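Local coordinates for protein serine protease inhibitor (Schistosoma haematobium, PDB 3STO) that probably inhibits serine proteases, as many members of the serpin family do, at residues A[242-247]-A[289-294]; A[48-53]-A[316-321]; A[112-117]-A[248-253]; A[17-22]-A[90-95]. One frame throughout, in Å; residues are numbered along the deposited sequence.

Interaction 1 of 4, residues A[242-247]-A[289-294]; sequences EIVSKP and TTVSLR
Val244 and Val291 mark the closest backbone approach, with CA atoms 8.8 Å apart, too wide for hydrogen bonding between the strands. The two strands run crosswise rather than alongside, as in stacked sheets, and side chains alone bridge the gap. Strand 241-247 spends its backbone polar groups on its own neighbours: Ile243 and Ser245 pair with strand 218-236, while Glu242, Val244 and Lys246 pair with strand 253-260. The contact is thus the face-to-face packing of two beta layers at the barrel-like end of the serpin fold, where strands of sheet C lie against those of sheet B. In this interface CG1 of Val244 meets CG1 of Val291 at 4.4 Å, a methyl-to-methyl touch that Phe375 of strand 373-376 and Tyr233 help enclose. Beside it, the aliphatic part of Lys246 crosses Leu293 obliquely, its CD lying 4.1 Å from Leu293 CD2. Lys246 starts with CG anti to the backbone N (chi1 177°) and runs extended until a bend at chi4 (52°) turns the ammonium aside. NZ bonds Ser200 O and Gln227 OE1 and makes a cation-pi contact with Phe202, partners that probably offset the cost of burying the charge. Met231 flanks both Val291 and Leu293.

Interaction 2 of 4, residues A[48-53]-A[316-321]; sequences FTLGIL and VDLFDP
Leu318 reaches from a loop to two leucines one helical turn apart, Leu50 and Leu53, on helix 43-55, the helix that runs behind sheet A in the serpin fold. Residues 317-318 form a short 3-10 turn after helix 307-312, and Phe319 N to Val316 O (2.9 Å) closes it. The branched end of Leu318 does all the touching. Its CD1 lies 4.1 Å from Leu50 CD1, the two side chains meeting at a slant, and its CD2 lies 4.0 Å from Leu53 CD1, where the crossing is near a right angle. Leu53 is relaxed: CG sits beside the backbone N (chi1 -61°) and chi2 is fully extended, which carries CD1 out toward the branched end of Leu318. Leu50 and Leu318 instead have first torsions away from the staggered minima (-146° and -134°), which may reflect strain or the limits of the model. Further apolar groups join the buried patch: Leu310 and Ile67 against Leu50, Leu188 of strand 186-197 against Leu53, Val337 against Leu318. Asp317 also ties down the loop through a salt bridge to Arg62. Leu318 CB sits over the centre of the Phe319 ring, 4.1 Å above its plane.

Interaction 3 of 4, residues A[112-117]-A[248-253]; sequences ENVVRI and LNNTRF
Val114 and Val115 press against the ring of Phe253, joining the start of strand 112-124, in sheet A of the serpin fold, to the turn that links strands 241-247 and 253-260 of sheet B. Val114 CG1 comes within 3.7 Å of Phe253 CE2, the two side chains sliding past each other in opposite directions. The Val115 side chain crosses that of Phe253 at about a right angle, with CG2 3.9 Å from Phe253 CZ. Both methyls approach the ring obliquely. The other branch of Val114, CG2, lies beside Asn250, 4.1 Å from both its CB and its ND2. In the next shell, a type I beta turn from Asn250 to Phe253, closed by Phe253 N to Asn250 O (3.2 Å), brings the aromatic and amide side chains to the same front. Asn250 OD1 takes a weak bond from Arg252 N in an Asx turn, while ND2 is held chiefly by Glu103 OE1. Phe194 meets Phe253 edge-to-face, and strand 186-197 also touches both valines. Arg252 makes salt bridges to Glu103 and Asp387, and its CG rests over the centre of the Phe253 ring, 3.8 Å above its plane.

Interaction 4 of 4, residues A[17-22]-A[90-95]; sequences SSHKAF and KSLYQE
Leu92 alone carries the contact on its side, and no hydrogen bond or ion pair crosses it; the contact is apolar. Its two methyls divide the first turn of helix 18-30 between them: CD2 lies 4.4 Å from Ser18 CB, and CD1 lies 4.4 Å from His19 CB. Leu92 projects from the middle of helix 82-101 with CG swung opposite the backbone N (chi1 168°), and this sends the isobutyl group toward the neighbouring helix. The CD1 methyl meets the His19 ring at an oblique angle. The imidazole has a chi1 of 71°, which sets CG between the backbone N and the carbonyl carbon, and one of its faces is flanked by Lys20 CG, 3.9 Å above the plane and offset toward the rim.

Hydrogen bonds remain within each helix or run to other parts of the fold. Ser17 takes the N-cap position, and Ala21 N binds Ser17 O at 3.0 Å, followed by Phe22 N to Ser18 O. Helix 82-101 keeps the same pattern with Gln94 N to Lys90 O. The hydroxyl of Ser18 is bonded to Arg72 O, and its CB is the atom nearest Leu92. Leu47 of helix 43-55 and Met392 of strand 392-399 also touch His19.

Two helices of the serpin helical region meet here at a partly exposed seam. With methyl and methylene groups at a rather loose 4.4 Å and no polar link between the segments, the join depends on shape and on shedding water, and it probably imposes little directional constraint on either helix.

How the interactions relate
Interactions 2, 3 and 4 form a connected series, while interaction 1 lies toward the sheet B and C end. Phe48 of interaction 2 touches interaction 3 through CD2 to Ile117 CG2 (3.3 Å) and meets Tyr93 of interaction 4 edge-to-face; Ile52 CD1 is also 3.5 Å from Tyr93 OH. Interactions 3 and 4 come within about 5 Å at their nearest atoms without touching. Residues 247 and 248 are consecutive, so the chain runs directly from interaction 1 into interaction 3, with centres about 20 Å apart, whereas the centres of 1 and 2 are about 40 Å apart. Strand 373-376, which follows the reactive-centre loop in serpins, packs on interaction 1.

Interaction 1 of 4, residues A[242-247]-A[289-294]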
# COMPACT_ATOMS: atom_id res chain seq x y z
N GLU A 242 1.98 5.12 21.99
CA GLU A 242 1.17 4.02 22.46
C GLU A 242 0.43 3.48 21.25
O GLU A 242 0.25 4.20 20.27
CB GLU A 242 0.19 4.44 23.59
CG GLU A 242 -0.72 5.66 23.30
CD GLU A 242 -1.52 6.20 24.54
OE1 GLU A 242 -1.57 5.53 25.61
OE2 GLU A 242 -2.12 7.30 24.46
N ILE A 243 -0.01 2.22 21.32
CA ILE A 243 -0.57 1.55 20.18
C ILE A 243 -1.81 0.75 20.56
O ILE A 243 -1.82 0.12 21.61
CB ILE A 243 0.51 0.58 19.56
CG1 ILE A 243 1.73 1.37 19.07
CG2 ILE A 243 -0.06 -0.30 18.44
CD1 ILE A 243 2.79 0.51 18.44
N VAL A 244 -2.83 0.77 19.70
CA VAL A 244 -3.94 -0.16 19.79
C VAL A 244 -4.04 -0.89 18.49
O VAL A 244 -3.63 -0.39 17.45
CB VAL A 244 -5.37 0.49 20.08
CG1 VAL A 244 -5.46 0.99 21.50
CG2 VAL A 244 -5.72 1.58 19.07
N SER A 245 -4.60 -2.10 18.56
CA SER A 245 -4.87 -2.92 17.38
C SER A 245 -6.35 -3.22 17.36
O SER A 245 -6.88 -3.77 18.30
CB SER A 245 -4.09 -4.20 17.46
OG SER A 245 -4.01 -4.76 16.19
N LYS A 246 -7.02 -2.81 16.30
CA LYS A 246 -8.46 -3.00 16.23
C LYS A 246 -8.74 -3.93 15.06
O LYS A 246 -8.60 -3.55 13.91
CB LYS A 246 -9.18 -1.67 16.04
CG LYS A 246 -10.68 -1.84 15.89
CD LYS A 246 -11.43 -0.50 15.90
CE LYS A 246 -12.95 -0.70 15.73
NZ LYS A 246 -13.49 -1.68 16.71
N PRO A 247 -9.15 -5.16 15.37
CA PRO A 247 -9.29 -6.19 14.34
C PRO A 247 -10.41 -5.92 13.34
O PRO A 247 -11.48 -5.39 13.64
CB PRO A 247 -9.59 -7.47 15.15
CG PRO A 247 -9.45 -7.09 16.61
CD PRO A 247 -9.61 -5.60 16.69
N THR A 289 -6.97 -5.17 26.77
CA THR A 289 -7.19 -4.07 27.67
C THR A 289 -8.54 -3.49 27.33
O THR A 289 -9.04 -3.61 26.19
CB THR A 289 -6.14 -2.93 27.46
OG1 THR A 289 -4.85 -3.46 27.16
CG2 THR A 289 -6.02 -2.10 28.67
N THR A 290 -9.14 -2.82 28.30
CA THR A 290 -10.36 -2.09 28.04
C THR A 290 -9.95 -0.67 27.69
O THR A 290 -9.18 -0.02 28.40
CB THR A 290 -11.39 -2.18 29.23
OG1 THR A 290 -10.79 -1.72 30.44
CG2 THR A 290 -11.81 -3.61 29.43
N VAL A 291 -10.46 -0.22 26.56
CA VAL A 291 -10.03 1.05 26.01
C VAL A 291 -11.21 1.93 25.67
O VAL A 291 -12.19 1.49 25.04
CB VAL A 291 -9.20 0.84 24.74
CG1 VAL A 291 -8.71 2.14 24.19
CG2 VAL A 291 -8.04 -0.04 25.05
N SER A 292 -11.10 3.18 26.10
CA SER A 292 -11.95 4.24 25.58
C SER A 292 -11.25 4.78 24.32
O SER A 292 -10.20 5.41 24.40
CB SER A 292 -12.10 5.35 26.61
OG SER A 292 -12.67 6.50 26.03
N LEU A 293 -11.82 4.47 23.17
CA LEU A 293 -11.20 4.79 21.90
C LEU A 293 -11.95 5.91 21.20
O LEU A 293 -13.16 5.80 20.98
CB LEU A 293 -11.17 3.55 20.99
CG LEU A 293 -10.81 3.71 19.50
CD1 LEU A 293 -9.43 4.27 19.35
CD2 LEU A 293 -10.93 2.36 18.75
N ARG A 294 -11.26 6.98 20.84
CA ARG A 294 -11.86 7.95 19.93
C ARG A 294 -11.03 8.06 18.70
O ARG A 294 -9.81 8.18 18.76
CB ARG A 294 -11.98 9.32 20.58
CG ARG A 294 -12.63 9.31 21.94
CD ARG A 294 -13.10 10.69 22.27
NE ARG A 294 -13.49 10.78 23.65
CZ ARG A 294 -13.10 11.75 24.45
NH1 ARG A 294 -12.31 12.70 23.97
NH2 ARG A 294 -13.51 11.78 25.70

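Interaction 2 of 4, residues A[48-53]-A[316-321]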
# COMPACT_ATOMS: atom_id res chain seq x y z
N PHE A 48 4.41 -6.41 -6.55
CA PHE A 48 3.70 -7.16 -7.59
C PHE A 48 3.84 -6.50 -8.97
O PHE A 48 3.97 -7.18 -9.97
CB PHE A 48 2.21 -7.29 -7.27
CG PHE A 48 1.91 -8.10 -6.04
CD1 PHE A 48 2.93 -8.66 -5.28
CD2 PHE A 48 0.60 -8.32 -5.63
CE1 PHE A 48 2.65 -9.41 -4.14
CE2 PHE A 48 0.31 -9.08 -4.50
CZ PHE A 48 1.33 -9.61 -3.76
N THR A 49 3.77 -5.18 -9.03
CA THR A 49 3.83 -4.46 -10.30
C THR A 49 5.22 -4.54 -10.92
O THR A 49 5.38 -4.92 -12.08
CB THR A 49 3.50 -3.01 -10.10
OG1 THR A 49 2.15 -2.90 -9.64
CG2 THR A 49 3.69 -2.25 -11.41
N LEU A 50 6.22 -4.17 -10.13
CA LEU A 50 7.62 -4.42 -10.47
C LEU A 50 7.89 -5.89 -10.79
O LEU A 50 8.50 -6.24 -11.80
CB LEU A 50 8.49 -4.04 -9.30
CG LEU A 50 9.83 -3.49 -9.72
CD1 LEU A 50 9.55 -2.45 -10.79
CD2 LEU A 50 10.47 -2.89 -8.50
N GLY A 51 7.45 -6.76 -9.90
CA GLY A 51 7.70 -8.17 -10.05
C GLY A 51 7.11 -8.73 -11.33
O GLY A 51 7.68 -9.62 -11.94
N ILE A 52 5.97 -8.22 -11.75
CA ILE A 52 5.34 -8.80 -12.91
C ILE A 52 6.25 -8.72 -14.17
O ILE A 52 6.34 -9.67 -14.95
CB ILE A 52 3.95 -8.22 -13.12
CG1 ILE A 52 3.05 -9.23 -13.81
CG2 ILE A 52 4.00 -6.90 -13.88
CD1 ILE A 52 1.60 -8.85 -13.71
N LEU A 53 6.96 -7.60 -14.34
CA LEU A 53 7.84 -7.38 -15.48
C LEU A 53 8.99 -8.39 -15.53
O LEU A 53 9.35 -8.88 -16.59
CB LEU A 53 8.38 -5.95 -15.49
CG LEU A 53 7.27 -4.90 -15.61
CD1 LEU A 53 7.84 -3.50 -15.58
CD2 LEU A 53 6.47 -5.11 -16.88
N VAL A 316 16.76 1.28 -12.29
CA VAL A 316 17.18 2.41 -13.10
C VAL A 316 16.93 2.18 -14.59
O VAL A 316 16.21 2.98 -15.22
CB VAL A 316 18.69 2.73 -12.83
CG1 VAL A 316 19.19 3.81 -13.76
CG2 VAL A 316 18.88 3.13 -11.35
N ASP A 317 17.49 1.10 -15.14
CA ASP A 317 17.39 0.87 -16.60
C ASP A 317 15.97 0.85 -17.11
O ASP A 317 15.73 1.25 -18.24
CB ASP A 317 18.05 -0.42 -17.02
CG ASP A 317 19.55 -0.39 -16.89
OD1 ASP A 317 20.09 0.59 -16.29
OD2 ASP A 317 20.18 -1.36 -17.38
N LEU A 318 15.04 0.34 -16.30
CA LEU A 318 13.63 0.29 -16.67
C LEU A 318 13.11 1.66 -17.15
O LEU A 318 12.19 1.75 -17.97
CB LEU A 318 12.80 -0.12 -15.45
CG LEU A 318 11.69 -1.17 -15.44
CD1 LEU A 318 10.74 -0.84 -14.33
CD2 LEU A 318 10.96 -1.31 -16.77
N PHE A 319 13.68 2.73 -16.60
CA PHE A 319 13.11 4.07 -16.76
C PHE A 319 13.84 4.91 -17.77
O PHE A 319 13.61 6.10 -17.88
CB PHE A 319 13.01 4.78 -15.40
CG PHE A 319 12.26 3.98 -14.36
CD1 PHE A 319 10.92 3.66 -14.55
CD2 PHE A 319 12.90 3.53 -13.22
CE1 PHE A 319 10.23 2.92 -13.62
CE2 PHE A 319 12.22 2.78 -12.27
CZ PHE A 319 10.88 2.46 -12.47
N ASP A 320 14.70 4.27 -18.53
CA ASP A 320 15.63 4.97 -19.40
C ASP A 320 15.60 4.41 -20.83
O ASP A 320 15.89 3.24 -21.06
CB ASP A 320 17.03 4.88 -18.80
CG ASP A 320 18.10 5.51 -19.68
OD1 ASP A 320 17.74 6.19 -20.66
OD2 ASP A 320 19.29 5.31 -19.37
N PRO A 321 15.24 5.26 -21.79
CA PRO A 321 15.15 4.97 -23.23
C PRO A 321 16.39 4.26 -23.78
O PRO A 321 16.24 3.39 -24.63
CB PRO A 321 15.06 6.36 -23.85
CG PRO A 321 14.47 7.21 -22.79
CD PRO A 321 14.96 6.68 -21.48

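Interaction 3 of 4, residues A[112-117]-A[248-253]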
# COMPACT_ATOMS: atom_id res chain seq x y z
N GLU A 112 -16.91 -11.22 -0.92
CA GLU A 112 -15.91 -10.58 -1.74
C GLU A 112 -14.52 -10.85 -1.22
O GLU A 112 -14.34 -11.37 -0.12
CB GLU A 112 -16.14 -9.08 -1.71
CG GLU A 112 -17.59 -8.66 -1.88
CD GLU A 112 -17.94 -8.45 -3.34
OE1 GLU A 112 -17.19 -8.95 -4.21
OE2 GLU A 112 -18.96 -7.76 -3.60
N ASN A 113 -13.55 -10.45 -2.03
CA ASN A 113 -12.16 -10.43 -1.62
C ASN A 113 -11.96 -9.31 -0.63
O ASN A 113 -12.35 -8.18 -0.88
CB ASN A 113 -11.24 -10.14 -2.82
CG ASN A 113 -10.78 -11.40 -3.54
OD1 ASN A 113 -11.30 -12.50 -3.31
ND2 ASN A 113 -9.79 -11.23 -4.44
N VAL A 114 -11.31 -9.61 0.48
CA VAL A 114 -10.88 -8.54 1.36
C VAL A 114 -9.88 -7.62 0.61
O VAL A 114 -9.97 -6.39 0.64
CB VAL A 114 -10.27 -9.13 2.67
CG1 VAL A 114 -9.54 -8.08 3.48
CG2 VAL A 114 -11.35 -9.83 3.50
N VAL A 115 -8.92 -8.23 -0.08
CA VAL A 115 -7.87 -7.48 -0.73
C VAL A 115 -7.98 -7.62 -2.25
O VAL A 115 -8.08 -8.73 -2.76
CB VAL A 115 -6.49 -8.02 -0.33
CG1 VAL A 115 -5.38 -7.08 -0.84
CG2 VAL A 115 -6.42 -8.24 1.17
N ARG A 116 -7.97 -6.49 -2.95
CA ARG A 116 -7.94 -6.51 -4.40
C ARG A 116 -6.67 -5.83 -4.90
O ARG A 116 -6.44 -4.63 -4.68
CB ARG A 116 -9.19 -5.88 -5.02
N ILE A 117 -5.82 -6.65 -5.52
CA ILE A 117 -4.57 -6.18 -6.08
C ILE A 117 -4.76 -5.99 -7.58
O ILE A 117 -5.28 -6.89 -8.28
CB ILE A 117 -3.49 -7.24 -5.87
CG1 ILE A 117 -3.21 -7.40 -4.36
CG2 ILE A 117 -2.24 -6.92 -6.72
CD1 ILE A 117 -3.10 -8.84 -3.91
N LEU A 248 -10.16 -6.34 12.11
CA LEU A 248 -11.20 -6.36 11.10
C LEU A 248 -11.96 -7.65 11.22
O LEU A 248 -11.64 -8.51 12.06
CB LEU A 248 -10.60 -6.12 9.70
CG LEU A 248 -10.29 -4.62 9.75
CD1 LEU A 248 -8.89 -4.31 9.38
CD2 LEU A 248 -11.36 -3.75 9.02
N ASN A 249 -13.02 -7.78 10.45
CA ASN A 249 -13.91 -8.89 10.67
C ASN A 249 -13.24 -10.20 10.25
O ASN A 249 -13.35 -11.20 10.94
CB ASN A 249 -15.23 -8.69 9.95
CG ASN A 249 -16.25 -9.69 10.43
OD1 ASN A 249 -16.44 -9.85 11.64
ND2 ASN A 249 -16.85 -10.42 9.51
N ASN A 250 -12.54 -10.18 9.13
CA ASN A 250 -11.57 -11.21 8.88
C ASN A 250 -10.35 -10.87 9.75
O ASN A 250 -9.61 -9.91 9.49
CB ASN A 250 -11.24 -11.29 7.37
CG ASN A 250 -10.29 -12.43 7.05
OD1 ASN A 250 -9.48 -12.81 7.90
ND2 ASN A 250 -10.40 -13.00 5.84
N THR A 251 -10.16 -11.62 10.81
CA THR A 251 -9.25 -11.17 11.85
C THR A 251 -7.77 -11.41 11.58
O THR A 251 -6.92 -11.16 12.44
CB THR A 251 -9.64 -11.70 13.23
OG1 THR A 251 -9.40 -13.11 13.29
CG2 THR A 251 -11.11 -11.36 13.52
N ARG A 252 -7.46 -11.89 10.38
CA ARG A 252 -6.08 -11.91 9.92
C ARG A 252 -5.55 -10.44 9.77
O ARG A 252 -4.37 -10.15 9.93
CB ARG A 252 -6.00 -12.67 8.59
CG ARG A 252 -4.84 -12.23 7.73
CD ARG A 252 -4.62 -13.14 6.55
NE ARG A 252 -3.38 -12.81 5.86
CZ ARG A 252 -2.98 -13.40 4.74
NH1 ARG A 252 -3.74 -14.33 4.17
NH2 ARG A 252 -1.83 -13.05 4.18
N PHE A 253 -6.45 -9.53 9.45
CA PHE A 253 -6.12 -8.14 9.28
C PHE A 253 -6.59 -7.32 10.48
O PHE A 253 -7.68 -7.54 11.02
CB PHE A 253 -6.75 -7.63 7.98
CG PHE A 253 -6.31 -8.41 6.78
CD1 PHE A 253 -4.99 -8.31 6.31
CD2 PHE A 253 -7.20 -9.27 6.11
CE1 PHE A 253 -4.57 -9.06 5.21
CE2 PHE A 253 -6.79 -9.99 5.03
CZ PHE A 253 -5.46 -9.90 4.58

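Interaction 4 of 4, residues A[17-22]-A[90-95]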
# COMPACT_ATOMS: atom_id res chain seq x y z
N SER A 17 13.34 -12.13 4.83
CA SER A 17 12.64 -12.49 3.61
C SER A 17 12.74 -11.35 2.62
O SER A 17 12.81 -10.17 3.00
CB SER A 17 11.18 -12.89 3.88
OG SER A 17 10.32 -11.77 4.03
N SER A 18 12.75 -11.72 1.35
CA SER A 18 13.04 -10.78 0.28
C SER A 18 12.05 -9.63 0.26
O SER A 18 12.43 -8.46 0.13
CB SER A 18 13.00 -11.52 -1.05
OG SER A 18 14.04 -12.47 -1.12
N HIS A 19 10.78 -9.99 0.38
CA HIS A 19 9.71 -9.04 0.23
C HIS A 19 9.69 -8.09 1.44
O HIS A 19 9.21 -6.96 1.34
CB HIS A 19 8.37 -9.78 0.01
CG HIS A 19 7.87 -10.49 1.22
ND1 HIS A 19 8.38 -11.70 1.64
CD2 HIS A 19 6.91 -10.15 2.11
CE1 HIS A 19 7.75 -12.08 2.74
NE2 HIS A 19 6.85 -11.16 3.04
N LYS A 20 10.26 -8.52 2.57
CA LYS A 20 10.36 -7.64 3.72
C LYS A 20 11.56 -6.71 3.59
O LYS A 20 11.52 -5.57 4.05
CB LYS A 20 10.42 -8.41 5.05
CG LYS A 20 9.12 -9.06 5.47
CD LYS A 20 9.15 -9.50 6.95
CE LYS A 20 7.87 -10.22 7.32
NZ LYS A 20 7.59 -10.26 8.81
N ALA A 21 12.63 -7.22 2.97
CA ALA A 21 13.82 -6.42 2.64
C ALA A 21 13.46 -5.31 1.66
O ALA A 21 13.80 -4.14 1.87
CB ALA A 21 14.87 -7.31 2.03
N PHE A 22 12.76 -5.68 0.59
CA PHE A 22 12.24 -4.70 -0.34
C PHE A 22 11.42 -3.66 0.42
O PHE A 22 11.65 -2.46 0.34
CB PHE A 22 11.36 -5.37 -1.40
CG PHE A 22 10.71 -4.39 -2.32
CD1 PHE A 22 11.44 -3.78 -3.34
CD2 PHE A 22 9.38 -4.01 -2.13
CE1 PHE A 22 10.85 -2.84 -4.17
CE2 PHE A 22 8.78 -3.07 -2.96
CZ PHE A 22 9.50 -2.49 -3.99
N LYS A 90 8.40 -14.89 -10.17
CA LYS A 90 7.04 -15.32 -10.44
C LYS A 90 6.46 -16.12 -9.27
O LYS A 90 5.29 -15.95 -8.90
CB LYS A 90 6.98 -16.16 -11.71
CG LYS A 90 5.67 -16.79 -11.94
CD LYS A 90 5.46 -17.13 -13.40
CE LYS A 90 4.15 -17.89 -13.58
NZ LYS A 90 3.90 -18.33 -14.98
N SER A 91 7.28 -16.97 -8.67
CA SER A 91 6.79 -17.81 -7.59
C SER A 91 6.45 -17.00 -6.33
O SER A 91 5.44 -17.24 -5.68
CB SER A 91 7.81 -18.91 -7.29
OG SER A 91 7.36 -19.76 -6.27
N LEU A 92 7.32 -16.04 -5.99
CA LEU A 92 7.13 -15.13 -4.85
C LEU A 92 5.86 -14.32 -5.02
O LEU A 92 4.95 -14.33 -4.18
CB LEU A 92 8.32 -14.20 -4.77
CG LEU A 92 8.28 -12.99 -3.86
CD1 LEU A 92 7.89 -13.42 -2.47
CD2 LEU A 92 9.67 -12.38 -3.87
N TYR A 93 5.82 -13.61 -6.14
CA TYR A 93 4.67 -12.85 -6.60
C TYR A 93 3.36 -13.63 -6.46
O TYR A 93 2.33 -13.10 -6.01
CB TYR A 93 4.91 -12.50 -8.08
CG TYR A 93 3.77 -11.80 -8.74
CD1 TYR A 93 3.63 -10.43 -8.64
CD2 TYR A 93 2.80 -12.50 -9.46
CE1 TYR A 93 2.57 -9.75 -9.23
CE2 TYR A 93 1.72 -11.83 -10.06
CZ TYR A 93 1.62 -10.44 -9.94
OH TYR A 93 0.60 -9.69 -10.51
N GLN A 94 3.38 -14.89 -6.86
CA GLN A 94 2.18 -15.70 -6.87
C GLN A 94 1.82 -16.16 -5.48
O GLN A 94 0.66 -16.18 -5.12
CB GLN A 94 2.34 -16.90 -7.78
CG GLN A 94 1.95 -16.55 -9.20
CD GLN A 94 2.29 -17.62 -10.20
OE1 GLN A 94 1.95 -17.47 -11.37
NE2 GLN A 94 2.97 -18.69 -9.76
N GLU A 95 2.82 -16.53 -4.71
CA GLU A 95 2.61 -16.95 -3.36
C GLU A 95 1.91 -15.81 -2.59
O GLU A 95 0.87 -16.01 -1.97
CB GLU A 95 3.95 -17.31 -2.75
CG GLU A 95 3.86 -17.95 -1.40
CD GLU A 95 3.34 -19.37 -1.48
OE1 GLU A 95 3.05 -19.84 -2.61
OE2 GLU A 95 3.22 -20.01 -0.41